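Long-range contacts in probable ribosomal RNA small subunit methyltransferase (Thermus thermophilus, PDB 3DMH), which methylates the exocyclic N2 of a guanosine in 16S ribosomal RNA, using S-adenosylmethionine as the methyl donor: residues 197-201 with 273-278; 49-55 with 67-73; 216-220 with 246-251. All coordinates share one frame. Residue numbers count along the deposited sequence, not the author numbering.

Contact 1 (197-201 with 273-278); sequences EYTFH and KGLEAN
A side-chain amide can imitate a neighbouring strand, and Asn278 does so here. Strand 197-201 is extended and runs roughly antiparallel to helix 273-277, axes 149° apart in direction and 7.1 Å at closest approach; His201 lies over Gly274 and Tyr198 over Asn278. Just past the helix, Asn278 (chi1 m, chi2 -93°) turns its amide to the strand: Thr199 N donates to Asn278 OD1 at 3.0 Å, and Asn278 ND2 to Thr199 O at 2.7 Å. Asn278 ND2 also donates to Gly274 O (2.7 Å), tying the amide to the last helical turn, while water 1 joins Asn278 OD1 to Glu197 O. His201 (chi1 m, chi2 77°) reaches over the helix, its CE1 3.4 Å from Ala277 CB and its CD2 3.5 Å from Lys273 CE. All-trans Lys273 makes a cation-pi contact with Trp186. Phe200 points away; its ring meets Phe189 and Tyr244. The result joins the β-hairpin 187-193/196-202 to helix 265-277, the β-α-β crossover helix between strands 257-262 and 283-286 of the Rossmann-like methyltransferase fold.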
ATOM      1  N   GLU A 197      12.035 -14.909 -19.296  1.00 23.46           N
ATOM      2  CA  GLU A 197      12.822 -14.313 -18.218  1.00 23.80           C
ATOM      3  C   GLU A 197      12.389 -12.898 -17.912  1.00 22.96           C
ATOM      4  O   GLU A 197      12.251 -12.086 -18.827  1.00 23.09           O
ATOM      5  CB  GLU A 197      14.299 -14.272 -18.600  1.00 24.21           C
ATOM      6  CG  GLU A 197      14.960 -15.631 -18.667  1.00 26.27           C
ATOM      7  CD  GLU A 197      15.030 -16.326 -17.314  1.00 29.78           C
ATOM      8  OE1 GLU A 197      15.175 -15.634 -16.276  1.00 31.08           O
ATOM      9  OE2 GLU A 197      14.949 -17.576 -17.301  1.00 32.01           O
ATOM     10  N   TYR A 198      12.208 -12.613 -16.620  1.00 22.23           N
ATOM     11  CA  TYR A 198      11.866 -11.271 -16.136  1.00 21.72           C
ATOM     12  C   TYR A 198      12.837 -10.842 -15.049  1.00 21.99           C
ATOM     13  O   TYR A 198      13.271 -11.660 -14.237  1.00 22.67           O
ATOM     14  CB  TYR A 198      10.431 -11.232 -15.588  1.00 21.62           C
ATOM     15  CG  TYR A 198       9.395 -11.617 -16.614  1.00 20.75           C
ATOM     16  CD1 TYR A 198       8.811 -10.658 -17.444  1.00 22.22           C
ATOM     17  CD2 TYR A 198       9.034 -12.950 -16.792  1.00 21.44           C
ATOM     18  CE1 TYR A 198       7.875 -11.019 -18.405  1.00 21.63           C
ATOM     19  CE2 TYR A 198       8.109 -13.317 -17.749  1.00 20.44           C
ATOM     20  CZ  TYR A 198       7.538 -12.355 -18.556  1.00 21.79           C
ATOM     21  OH  TYR A 198       6.618 -12.736 -19.506  1.00 22.20           O
ATOM     22  N   THR A 199      13.181  -9.554 -15.035  1.00 20.75           N
ATOM     23  CA  THR A 199      13.908  -8.983 -13.913  1.00 20.51           C
ATOM     24  C   THR A 199      13.007  -7.962 -13.257  1.00 20.11           C
ATOM     25  O   THR A 199      12.734  -6.907 -13.831  1.00 20.83           O
ATOM     26  CB  THR A 199      15.224  -8.318 -14.339  1.00 20.63           C
ATOM     27  OG1 THR A 199      16.063  -9.303 -14.959  1.00 21.81           O
ATOM     28  CG2 THR A 199      15.951  -7.756 -13.132  1.00 22.01           C
ATOM     29  N   PHE A 200      12.562  -8.292 -12.055  1.00 18.98           N
ATOM     30  CA  PHE A 200      11.734  -7.377 -11.275  1.00 19.12           C
ATOM     31  C   PHE A 200      12.577  -6.417 -10.447  1.00 19.02           C
ATOM     32  O   PHE A 200      13.679  -6.747  -9.997  1.00 19.96           O
ATOM     33  CB  PHE A 200      10.752  -8.149 -10.402  1.00 19.60           C
ATOM     34  CG  PHE A 200       9.789  -8.990 -11.184  1.00 18.61           C
ATOM     35  CD1 PHE A 200       8.641  -8.433 -11.737  1.00 19.46           C
ATOM     36  CD2 PHE A 200      10.042 -10.341 -11.396  1.00 19.29           C
ATOM     37  CE1 PHE A 200       7.747  -9.210 -12.470  1.00 19.43           C
ATOM     38  CE2 PHE A 200       9.165 -11.132 -12.134  1.00 19.61           C
ATOM     39  CZ  PHE A 200       8.004 -10.567 -12.668  1.00 20.63           C
ATOM     40  N   HIS A 201      12.039  -5.215 -10.250  1.00 18.80           N
ATOM     41  CA  HIS A 201      12.723  -4.151  -9.531  1.00 18.29           C
ATOM     42  C   HIS A 201      11.735  -3.609  -8.543  1.00 18.58           C
ATOM     43  O   HIS A 201      10.577  -3.386  -8.883  1.00 18.51           O
ATOM     44  CB  HIS A 201      13.119  -3.030 -10.476  1.00 18.93           C
ATOM     45  CG  HIS A 201      14.280  -3.372 -11.349  1.00 19.07           C
ATOM     46  ND1 HIS A 201      14.174  -4.183 -12.463  1.00 22.47           N
ATOM     47  CD2 HIS A 201      15.589  -3.044 -11.249  1.00 19.27           C
ATOM     48  CE1 HIS A 201      15.365  -4.317 -13.021  1.00 21.60           C
ATOM     49  NE2 HIS A 201      16.241  -3.638 -12.302  1.00 23.39           N
ATOM     50  N   LYS A 273       9.522   0.871 -12.885  1.00 19.38           N
ATOM     51  CA  LYS A 273      10.934   0.541 -13.140  1.00 19.93           C
ATOM     52  C   LYS A 273      11.051  -0.838 -13.779  1.00 19.66           C
ATOM     53  O   LYS A 273      11.844  -1.023 -14.712  1.00 19.85           O
ATOM     54  CB  LYS A 273      11.782   0.612 -11.862  1.00 19.97           C
ATOM     55  CG  LYS A 273      13.293   0.376 -12.099  1.00 21.22           C
ATOM     56  CD  LYS A 273      14.124   0.773 -10.896  1.00 22.57           C
ATOM     57  CE  LYS A 273      15.602   0.424 -11.094  1.00 24.85           C
ATOM     58  NZ  LYS A 273      16.440   0.916  -9.957  1.00 28.21           N
ATOM     59  N   GLY A 274      10.246  -1.791 -13.305  1.00 19.33           N
ATOM     60  CA  GLY A 274      10.264  -3.140 -13.897  1.00 19.38           C
ATOM     61  C   GLY A 274       9.830  -3.155 -15.357  1.00 19.78           C
ATOM     62  O   GLY A 274      10.464  -3.806 -16.188  1.00 19.06           O
ATOM     63  N   LEU A 275       8.756  -2.431 -15.681  1.00 19.39           N
ATOM     64  CA  LEU A 275       8.304  -2.332 -17.089  1.00 20.04           C
ATOM     65  C   LEU A 275       9.403  -1.775 -17.993  1.00 19.95           C
ATOM     66  O   LEU A 275       9.670  -2.314 -19.095  1.00 19.63           O
ATOM     67  CB  LEU A 275       7.046  -1.450 -17.205  1.00 19.41           C
ATOM     68  CG  LEU A 275       5.765  -2.057 -16.615  1.00 20.82           C
ATOM     69  CD1 LEU A 275       4.720  -0.981 -16.387  1.00 21.85           C
ATOM     70  CD2 LEU A 275       5.236  -3.232 -17.482  1.00 19.14           C
ATOM     71  N   GLU A 276      10.068  -0.724 -17.518  1.00 20.48           N
ATOM     72  CA  GLU A 276      11.162  -0.088 -18.260  1.00 21.82           C
ATOM     73  C   GLU A 276      12.324  -1.040 -18.464  1.00 21.64           C
ATOM     74  O   GLU A 276      12.876  -1.131 -19.569  1.00 21.79           O
ATOM     75  CB  GLU A 276      11.670   1.130 -17.494  1.00 22.93           C
ATOM     76  CG  GLU A 276      10.711   2.299 -17.469  1.00 26.73           C
ATOM     77  CD  GLU A 276      11.039   3.312 -16.373  1.00 33.28           C
ATOM     78  OE1 GLU A 276      12.209   3.336 -15.901  1.00 36.51           O
ATOM     79  OE2 GLU A 276      10.132   4.093 -15.994  1.00 35.14           O
ATOM     80  N   ALA A 277      12.690  -1.743 -17.395  1.00 21.28           N
ATOM     81  CA  ALA A 277      13.850  -2.638 -17.408  1.00 21.26           C
ATOM     82  C   ALA A 277      13.661  -3.836 -18.335  1.00 21.51           C
ATOM     83  O   ALA A 277      14.636  -4.422 -18.818  1.00 21.35           O
ATOM     84  CB  ALA A 277      14.158  -3.114 -15.995  1.00 20.81           C
ATOM     85  N   ASN A 278      12.402  -4.198 -18.573  1.00 21.16           N
ATOM     86  CA  ASN A 278      12.070  -5.369 -19.384  1.00 21.88           C
ATOM     87  C   ASN A 278      11.592  -5.040 -20.827  1.00 22.42           C
ATOM     88  O   ASN A 278      11.038  -5.935 -21.494  1.00 22.45           O
ATOM     89  CB  ASN A 278      11.075  -6.266 -18.620  1.00 21.61           C
ATOM     90  CG  ASN A 278      11.712  -6.936 -17.396  1.00 21.19           C
ATOM     91  OD1 ASN A 278      12.205  -8.069 -17.484  1.00 23.72           O
ATOM     92  ND2 ASN A 278      11.752  -6.224 -16.266  1.00 19.70           N
TER
HETATM   93  O   HOH W   1      12.318  -9.340 -19.781  0.60 31.95           O

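Contact 2 (49-55 with 67-73); sequences ALDLNPG and MAVERLE
Leucines form the apolar centre of this parallel strand pair. Leu50 (chi1 t, chi2 p) brings CD1 to 3.8 Å from Leu72 CG, and Leu52 (m, t) brings CD2 to 4.0 Å from Leu72 CD1. On the other face, Ala49 CB meets Met67 CE at 3.7 Å and Val69 CG2 at 4.2 Å. Between the faces runs a parallel ladder pairing Ala49 with Val69, Leu50 with Glu70 and Asp51 with Arg71, CA atoms 4.6 to 4.8 Å apart and strand axes 24° apart. Its bonds alternate: Ala49 N to Ala68 O (2.7 Å), Glu70 N to Ala49 O (2.9 Å), Asp51 N to Glu70 O (2.8 Å) and Leu72 N to Asp51 O (2.9 Å). Strand 49-51 ends in an Asx turn, Asp51 OD1 accepting from Asn53 N at 3.0 Å; Asp51 OD2 is hydrogen-bonded to Ser60 OG. At the polar edge Glu73 (t, p) curls back and its OE1 accepts from Gly55 N (phi positive) at 2.9 Å, and water 2 joins Glu73 OE2 to Asn53 OD1; Asn53 ND2 is hydrogen-bonded to Ala108 O. Strand 102-108 flanks strand 48-51; helix 115-128 packs on Leu50 and Leu52, helix 76-84 on Pro54, Arg71 and Glu73.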
ATOM      1  N   ALA A  49       6.337  21.073  10.913  1.00 19.13           N
ATOM      2  CA  ALA A  49       6.267  19.643  11.216  1.00 18.60           C
ATOM      3  C   ALA A  49       6.094  18.809   9.954  1.00 18.27           C
ATOM      4  O   ALA A  49       5.496  19.273   8.974  1.00 19.44           O
ATOM      5  CB  ALA A  49       5.106  19.337  12.176  1.00 19.22           C
ATOM      6  N   LEU A  50       6.576  17.573  10.013  1.00 17.84           N
ATOM      7  CA  LEU A  50       6.406  16.621   8.916  1.00 17.60           C
ATOM      8  C   LEU A  50       5.871  15.303   9.481  1.00 18.10           C
ATOM      9  O   LEU A  50       6.469  14.734  10.388  1.00 17.86           O
ATOM     10  CB  LEU A  50       7.759  16.384   8.228  1.00 18.26           C
ATOM     11  CG  LEU A  50       7.787  15.448   7.008  1.00 17.42           C
ATOM     12  CD1 LEU A  50       7.004  16.022   5.857  1.00 21.12           C
ATOM     13  CD2 LEU A  50       9.256  15.154   6.594  1.00 18.93           C
ATOM     14  N   ASP A  51       4.760  14.804   8.933  1.00 17.66           N
ATOM     15  CA  ASP A  51       4.255  13.465   9.284  1.00 17.99           C
ATOM     16  C   ASP A  51       4.630  12.500   8.165  1.00 18.50           C
ATOM     17  O   ASP A  51       4.209  12.692   7.026  1.00 17.95           O
ATOM     18  CB  ASP A  51       2.729  13.515   9.440  1.00 18.01           C
ATOM     19  CG  ASP A  51       2.146  12.243  10.000  1.00 19.41           C
ATOM     20  OD1 ASP A  51       2.725  11.149   9.846  1.00 18.46           O
ATOM     21  OD2 ASP A  51       1.025  12.345  10.557  1.00 20.23           O
ATOM     22  N   LEU A  52       5.434  11.484   8.488  1.00 18.49           N
ATOM     23  CA  LEU A  52       5.961  10.553   7.476  1.00 19.66           C
ATOM     24  C   LEU A  52       5.102   9.314   7.237  1.00 20.87           C
ATOM     25  O   LEU A  52       5.442   8.485   6.391  1.00 22.04           O
ATOM     26  CB  LEU A  52       7.398  10.119   7.839  1.00 19.76           C
ATOM     27  CG  LEU A  52       8.433  11.219   7.682  1.00 20.83           C
ATOM     28  CD1 LEU A  52       9.790  10.689   8.173  1.00 22.53           C
ATOM     29  CD2 LEU A  52       8.534  11.676   6.234  1.00 23.57           C
ATOM     30  N   ASN A  53       4.014   9.158   7.995  1.00 20.05           N
ATOM     31  CA  ASN A  53       3.140   7.987   7.822  1.00 19.44           C
ATOM     32  C   ASN A  53       1.761   8.342   8.342  1.00 19.18           C
ATOM     33  O   ASN A  53       1.314   7.781   9.349  1.00 19.18           O
ATOM     34  CB  ASN A  53       3.707   6.755   8.547  1.00 20.18           C
ATOM     35  CG  ASN A  53       2.845   5.503   8.350  1.00 19.45           C
ATOM     36  OD1 ASN A  53       2.103   5.383   7.360  1.00 20.02           O
ATOM     37  ND2 ASN A  53       2.918   4.579   9.296  1.00 20.51           N
ATOM     38  N   PRO A  54       1.116   9.326   7.702  1.00 19.15           N
ATOM     39  CA  PRO A  54      -0.084   9.898   8.354  1.00 19.75           C
ATOM     40  C   PRO A  54      -1.331   9.038   8.341  1.00 19.98           C
ATOM     41  O   PRO A  54      -2.144   9.171   9.253  1.00 19.89           O
ATOM     42  CB  PRO A  54      -0.359  11.173   7.558  1.00 20.25           C
ATOM     43  CG  PRO A  54       0.238  10.899   6.203  1.00 19.99           C
ATOM     44  CD  PRO A  54       1.467  10.033   6.453  1.00 19.63           C
ATOM     45  N   GLY A  55      -1.502   8.185   7.339  1.00 19.30           N
ATOM     46  CA  GLY A  55      -2.825   7.536   7.161  1.00 19.01           C
ATOM     47  C   GLY A  55      -3.876   8.624   7.031  1.00 18.75           C
ATOM     48  O   GLY A  55      -3.685   9.603   6.325  1.00 19.46           O
ATOM     49  N   MET A  67       0.959  24.641  14.126  1.00 24.70           N
ATOM     50  CA  MET A  67       2.221  24.500  13.410  1.00 23.67           C
ATOM     51  C   MET A  67       1.869  24.395  11.944  1.00 23.88           C
ATOM     52  O   MET A  67       0.728  24.049  11.619  1.00 24.32           O
ATOM     53  CB  MET A  67       2.890  23.160  13.769  1.00 24.06           C
ATOM     54  CG  MET A  67       3.428  23.101  15.153  1.00 25.43           C
ATOM     55  SD  MET A  67       4.461  21.657  15.321  1.00 19.27           S
ATOM     56  CE  MET A  67       5.884  22.172  14.358  1.00 21.95           C
ATOM     57  N   ALA A  68       2.836  24.644  11.068  1.00 23.74           N
ATOM     58  CA  ALA A  68       2.688  24.237   9.669  1.00 23.50           C
ATOM     59  C   ALA A  68       2.975  22.746   9.626  1.00 24.11           C
ATOM     60  O   ALA A  68       4.018  22.305  10.099  1.00 25.56           O
ATOM     61  CB  ALA A  68       3.658  24.988   8.783  1.00 24.13           C
ATOM     62  N   VAL A  69       2.043  21.970   9.099  1.00 22.97           N
ATOM     63  CA  VAL A  69       2.236  20.521   9.050  1.00 22.03           C
ATOM     64  C   VAL A  69       2.184  20.011   7.614  1.00 22.06           C
ATOM     65  O   VAL A  69       1.188  20.216   6.907  1.00 23.36           O
ATOM     66  CB  VAL A  69       1.170  19.774   9.869  1.00 22.25           C
ATOM     67  CG1 VAL A  69       1.412  18.266   9.852  1.00 22.54           C
ATOM     68  CG2 VAL A  69       1.118  20.306  11.312  1.00 22.39           C
ATOM     69  N   GLU A  70       3.254  19.341   7.202  1.00 20.41           N
ATOM     70  CA  GLU A  70       3.284  18.666   5.902  1.00 20.58           C
ATOM     71  C   GLU A  70       3.171  17.164   6.170  1.00 20.12           C
ATOM     72  O   GLU A  70       3.540  16.680   7.242  1.00 20.10           O
ATOM     73  CB  GLU A  70       4.585  19.012   5.175  1.00 21.71           C
ATOM     74  CG  GLU A  70       4.787  18.327   3.812  1.00 25.01           C
ATOM     75  CD  GLU A  70       3.724  18.689   2.785  1.00 29.03           C
ATOM     76  OE1 GLU A  70       4.042  19.532   1.912  1.00 34.07           O
ATOM     77  OE2 GLU A  70       2.589  18.153   2.843  1.00 25.48           O
ATOM     78  N   ARG A  71       2.626  16.432   5.209  1.00 18.92           N
ATOM     79  CA  ARG A  71       2.374  14.991   5.375  1.00 18.05           C
ATOM     80  C   ARG A  71       2.794  14.306   4.105  1.00 18.56           C
ATOM     81  O   ARG A  71       2.381  14.741   3.031  1.00 18.91           O
ATOM     82  CB  ARG A  71       0.882  14.736   5.613  1.00 18.11           C
ATOM     83  CG  ARG A  71       0.327  15.454   6.832  1.00 19.10           C
ATOM     84  CD  ARG A  71      -1.218  15.388   6.844  1.00 18.33           C
ATOM     85  NE  ARG A  71      -1.690  16.052   8.067  1.00 19.13           N
ATOM     86  CZ  ARG A  71      -1.773  17.373   8.219  1.00 18.13           C
ATOM     87  NH1 ARG A  71      -1.488  18.221   7.213  1.00 18.97           N
ATOM     88  NH2 ARG A  71      -2.153  17.859   9.388  1.00 19.12           N
ATOM     89  N   LEU A  72       3.609  13.261   4.220  1.00 17.10           N
ATOM     90  CA  LEU A  72       3.991  12.469   3.034  1.00 16.96           C
ATOM     91  C   LEU A  72       3.323  11.114   3.130  1.00 17.66           C
ATOM     92  O   LEU A  72       3.563  10.380   4.090  1.00 18.62           O
ATOM     93  CB  LEU A  72       5.527  12.303   2.963  1.00 17.24           C
ATOM     94  CG  LEU A  72       6.315  13.627   2.998  1.00 17.05           C
ATOM     95  CD1 LEU A  72       7.776  13.307   2.715  1.00 17.65           C
ATOM     96  CD2 LEU A  72       5.820  14.673   2.022  1.00 18.51           C
ATOM     97  N   GLU A  73       2.538  10.754   2.112  1.00 18.12           N
ATOM     98  CA  GLU A  73       1.750   9.545   2.209  1.00 18.57           C
ATOM     99  C   GLU A  73       1.795   8.754   0.903  1.00 18.13           C
ATOM    100  O   GLU A  73       1.713   9.322  -0.200  1.00 18.48           O
ATOM    101  CB  GLU A  73       0.327   9.921   2.577  1.00 18.72           C
ATOM    102  CG  GLU A  73      -0.679   8.762   2.627  1.00 19.07           C
ATOM    103  CD  GLU A  73      -0.253   7.663   3.575  1.00 22.19           C
ATOM    104  OE1 GLU A  73      -0.167   7.911   4.792  1.00 20.62           O
ATOM    105  OE2 GLU A  73       0.013   6.517   3.142  1.00 21.93           O
TER
HETATM  106  O   HOH W   2       2.403   5.491   4.465  1.00 22.64           O

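Contact 3 (216-220 with 246-251); sequences SLLLL and ALTLPL. With SAM (S-adenosylmethionine), chain D.
Ala246 O is buried here without a polar partner in the model, facing Leu220 CD1 at 3.6 Å, although this apolar contact borders a charged cofactor. Residues 216-220 are regular helix, and 246-251 leads into the helix that continues beyond Leu251; the CA atoms come nearest at Ser216 and Leu247 (6.5 Å). Leu220 (chi1 m, chi2 t) makes most of the apolar contacts: its CG lies 3.7 Å from Leu247 CD2, its CD1 3.8 Å from Pro250 CG, and its CD2 4.2 Å from Leu251 CG. Leu247, also m, t, extends its CD2 to 3.6 Å from Ser216 O and 4.2 Å from Leu219 CD2. Ser216 takes chi1 m, which sets its OG to donate to SAM O at 2.6 Å; Asn305 is its second partner. Ala246 CB approaches SAM OXT at 3.5 Å. Ser216 and the Ala246-Leu247 segment line the carboxylate end of the cofactor, in the S-adenosylmethionine site characteristic of Rossmann-like methyltransferases, where the loop after the first strand, here 236-240, borders the cofactor.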
ATOM      1  N   SER A 216       0.794 -16.029  -7.351  1.00 19.56           N
ATOM      2  CA  SER A 216       0.795 -15.299  -8.621  1.00 20.24           C
ATOM      3  C   SER A 216       1.194 -16.223  -9.782  1.00 20.79           C
ATOM      4  O   SER A 216       0.564 -16.202 -10.848  1.00 20.68           O
ATOM      5  CB  SER A 216       1.740 -14.101  -8.530  1.00 19.67           C
ATOM      6  OG  SER A 216       1.392 -13.251  -7.449  1.00 22.80           O
ATOM      7  N   LEU A 217       2.228 -17.041  -9.568  1.00 20.73           N
ATOM      8  CA  LEU A 217       2.624 -18.055 -10.560  1.00 21.35           C
ATOM      9  C   LEU A 217       1.461 -18.994 -10.864  1.00 21.03           C
ATOM     10  O   LEU A 217       1.206 -19.310 -12.019  1.00 21.73           O
ATOM     11  CB  LEU A 217       3.837 -18.868 -10.086  1.00 21.60           C
ATOM     12  CG  LEU A 217       5.149 -18.098  -9.971  1.00 24.30           C
ATOM     13  CD1 LEU A 217       6.233 -18.988  -9.385  1.00 25.38           C
ATOM     14  CD2 LEU A 217       5.575 -17.564 -11.344  1.00 26.78           C
ATOM     15  N   LEU A 218       0.754 -19.432  -9.828  1.00 20.58           N
ATOM     16  CA  LEU A 218      -0.383 -20.347 -10.003  1.00 20.90           C
ATOM     17  C   LEU A 218      -1.522 -19.733 -10.820  1.00 20.42           C
ATOM     18  O   LEU A 218      -2.124 -20.405 -11.668  1.00 20.07           O
ATOM     19  CB  LEU A 218      -0.910 -20.798  -8.644  1.00 21.29           C
ATOM     20  CG  LEU A 218      -1.831 -22.018  -8.662  1.00 21.12           C
ATOM     21  CD1 LEU A 218      -1.073 -23.292  -9.113  1.00 20.15           C
ATOM     22  CD2 LEU A 218      -2.486 -22.209  -7.291  1.00 21.55           C
ATOM     23  N   LEU A 219      -1.812 -18.455 -10.570  1.00 19.93           N
ATOM     24  CA  LEU A 219      -2.829 -17.747 -11.340  1.00 19.41           C
ATOM     25  C   LEU A 219      -2.430 -17.712 -12.812  1.00 19.71           C
ATOM     26  O   LEU A 219      -3.244 -18.019 -13.672  1.00 19.87           O
ATOM     27  CB  LEU A 219      -3.023 -16.313 -10.812  1.00 18.87           C
ATOM     28  CG  LEU A 219      -4.178 -15.554 -11.473  1.00 19.60           C
ATOM     29  CD1 LEU A 219      -4.784 -14.571 -10.460  1.00 18.22           C
ATOM     30  CD2 LEU A 219      -3.777 -14.829 -12.770  1.00 19.95           C
ATOM     31  N   LEU A 220      -1.172 -17.371 -13.089  1.00 20.10           N
ATOM     32  CA  LEU A 220      -0.683 -17.269 -14.476  1.00 20.12           C
ATOM     33  C   LEU A 220      -0.704 -18.616 -15.188  1.00 20.93           C
ATOM     34  O   LEU A 220      -1.074 -18.691 -16.360  1.00 19.83           O
ATOM     35  CB  LEU A 220       0.710 -16.630 -14.533  1.00 20.75           C
ATOM     36  CG  LEU A 220       0.796 -15.137 -14.175  1.00 20.42           C
ATOM     37  CD1 LEU A 220       2.260 -14.690 -14.141  1.00 22.60           C
ATOM     38  CD2 LEU A 220      -0.000 -14.303 -15.171  1.00 23.76           C
ATOM     39  N   ALA A 246       4.239  -8.807 -10.796  1.00 19.84           N
ATOM     40  CA  ALA A 246       4.332 -10.265 -11.017  1.00 20.35           C
ATOM     41  C   ALA A 246       3.326 -10.774 -12.054  1.00 20.60           C
ATOM     42  O   ALA A 246       3.648 -11.655 -12.846  1.00 20.07           O
ATOM     43  CB  ALA A 246       4.194 -11.035  -9.708  1.00 21.36           C
ATOM     44  N   LEU A 247       2.113 -10.214 -12.060  1.00 20.24           N
ATOM     45  CA  LEU A 247       1.115 -10.541 -13.105  1.00 19.79           C
ATOM     46  C   LEU A 247       1.224  -9.606 -14.310  1.00 19.82           C
ATOM     47  O   LEU A 247       1.059 -10.023 -15.460  1.00 20.47           O
ATOM     48  CB  LEU A 247      -0.314 -10.490 -12.551  1.00 20.00           C
ATOM     49  CG  LEU A 247      -0.594 -11.338 -11.308  1.00 20.02           C
ATOM     50  CD1 LEU A 247      -2.034 -11.177 -10.834  1.00 20.30           C
ATOM     51  CD2 LEU A 247      -0.288 -12.823 -11.548  1.00 20.66           C
ATOM     52  N   THR A 248       1.486  -8.333 -14.019  1.00 20.52           N
ATOM     53  CA  THR A 248       1.487  -7.275 -15.029  1.00 20.58           C
ATOM     54  C   THR A 248       2.521  -7.499 -16.128  1.00 20.53           C
ATOM     55  O   THR A 248       2.205  -7.382 -17.307  1.00 20.68           O
ATOM     56  CB  THR A 248       1.793  -5.911 -14.378  1.00 20.51           C
ATOM     57  OG1 THR A 248       1.138  -5.816 -13.090  1.00 25.04           O
ATOM     58  CG2 THR A 248       1.405  -4.759 -15.331  1.00 23.31           C
ATOM     59  N   LEU A 249       3.752  -7.799 -15.735  1.00 19.92           N
ATOM     60  CA  LEU A 249       4.835  -7.926 -16.725  1.00 19.96           C
ATOM     61  C   LEU A 249       4.612  -9.099 -17.677  1.00 20.15           C
ATOM     62  O   LEU A 249       4.655  -8.901 -18.898  1.00 19.95           O
ATOM     63  CB  LEU A 249       6.229  -7.972 -16.064  1.00 20.52           C
ATOM     64  CG  LEU A 249       6.946  -6.615 -15.933  1.00 19.58           C
ATOM     65  CD1 LEU A 249       6.261  -5.681 -14.937  1.00 21.81           C
ATOM     66  CD2 LEU A 249       8.406  -6.816 -15.540  1.00 20.66           C
ATOM     67  N   PRO A 250       4.359 -10.318 -17.136  1.00 20.01           N
ATOM     68  CA  PRO A 250       4.076 -11.448 -18.037  1.00 20.17           C
ATOM     69  C   PRO A 250       2.888 -11.193 -18.956  1.00 19.98           C
ATOM     70  O   PRO A 250       2.974 -11.489 -20.141  1.00 20.85           O
ATOM     71  CB  PRO A 250       3.772 -12.596 -17.071  1.00 19.82           C
ATOM     72  CG  PRO A 250       4.547 -12.257 -15.860  1.00 20.45           C
ATOM     73  CD  PRO A 250       4.393 -10.759 -15.732  1.00 21.06           C
ATOM     74  N   LEU A 251       1.794 -10.632 -18.429  1.00 19.95           N
ATOM     75  CA  LEU A 251       0.645 -10.362 -19.293  1.00 20.56           C
ATOM     76  C   LEU A 251       0.960  -9.340 -20.397  1.00 20.66           C
ATOM     77  O   LEU A 251       0.475  -9.481 -21.529  1.00 20.62           O
ATOM     78  CB  LEU A 251      -0.588  -9.968 -18.476  1.00 20.67           C
ATOM     79  CG  LEU A 251      -1.146 -11.118 -17.618  1.00 21.11           C
ATOM     80  CD1 LEU A 251      -2.143 -10.564 -16.612  1.00 23.44           C
ATOM     81  CD2 LEU A 251      -1.771 -12.245 -18.465  1.00 22.07           C
TER
HETATM   82  N   SAM D 384      -0.239  -8.427  -8.042  1.00 16.82           N
HETATM   83  CA  SAM D 384       1.002  -8.463  -7.194  1.00 17.87           C
HETATM   84  C   SAM D 384       1.540  -9.877  -7.169  1.00 18.59           C
HETATM   85  O   SAM D 384       0.783 -10.756  -7.605  1.00 19.76           O
HETATM   86  OXT SAM D 384       2.666 -10.100  -6.696  1.00 19.44           O
HETATM   87  CB  SAM D 384       0.707  -8.029  -5.756  1.00 17.79           C
HETATM   88  CG  SAM D 384      -0.329  -8.870  -5.005  1.00 17.65           C
HETATM   89  SD  SAM D 384      -0.497  -8.329  -3.273  1.00 19.20           S
HETATM   90  CE  SAM D 384      -1.186  -9.817  -2.493  1.00 19.57           C
HETATM   91  C5' SAM D 384      -1.951  -7.241  -3.239  1.00 17.16           C
HETATM   92  C4' SAM D 384      -1.647  -5.851  -3.772  1.00 15.33           C
HETATM   93  O4' SAM D 384      -2.848  -5.109  -3.575  1.00 13.93           O
HETATM   94  C3' SAM D 384      -0.510  -5.113  -3.052  1.00 14.02           C
HETATM   95  O3' SAM D 384       0.486  -4.665  -3.962  1.00 13.83           O
HETATM   96  C2' SAM D 384      -1.232  -3.961  -2.346  1.00 13.48           C
HETATM   97  O2' SAM D 384      -0.461  -2.791  -2.151  1.00 14.54           O
HETATM   98  C1' SAM D 384      -2.417  -3.792  -3.293  1.00 13.93           C
HETATM   99  N9  SAM D 384      -3.488  -3.027  -2.684  1.00 11.94           N
HETATM  100  C8  SAM D 384      -3.868  -2.963  -1.345  1.00 13.52           C
HETATM  101  N7  SAM D 384      -4.942  -2.145  -1.229  1.00 12.59           N
HETATM  102  C5  SAM D 384      -5.238  -1.670  -2.490  1.00 11.05           C
HETATM  103  C6  SAM D 384      -6.193  -0.773  -2.982  1.00 11.86           C
HETATM  104  N6  SAM D 384      -7.059  -0.159  -2.165  1.00 12.42           N
HETATM  105  N1  SAM D 384      -6.204  -0.525  -4.335  1.00 12.34           N
HETATM  106  C2  SAM D 384      -5.302  -1.120  -5.189  1.00 12.71           C
HETATM  107  N3  SAM D 384      -4.307  -1.969  -4.720  1.00 12.22           N
HETATM  108  C4  SAM D 384      -4.312  -2.230  -3.394  1.00 11.34           C

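How the contacts relate
The chain illustrates one fold used twice. Contact 2 closes first, in a seven-stranded sheet of order 3-2-1-4-5-7-6; the same order recurs in the later sheet of the domain that holds contacts 1 and 3, consistent with domain duplication. By that order strands 48-51 and 68-73 correspond to 236-240 and 257-262, so Glu73, ending its strand as cofactor-binding Glu262 does, probably occupies the equivalent position. Contact 3 is nested inside the loop closed by contact 1; with centres 13 Å apart they touch, Tyr198 OH lying 3.2 Å from Pro250 CA. Contact 2 is remote, its centre 32 Å and 35 Å from those of contacts 1 and 3. The hairpin packs on the segment that lines the cofactor site.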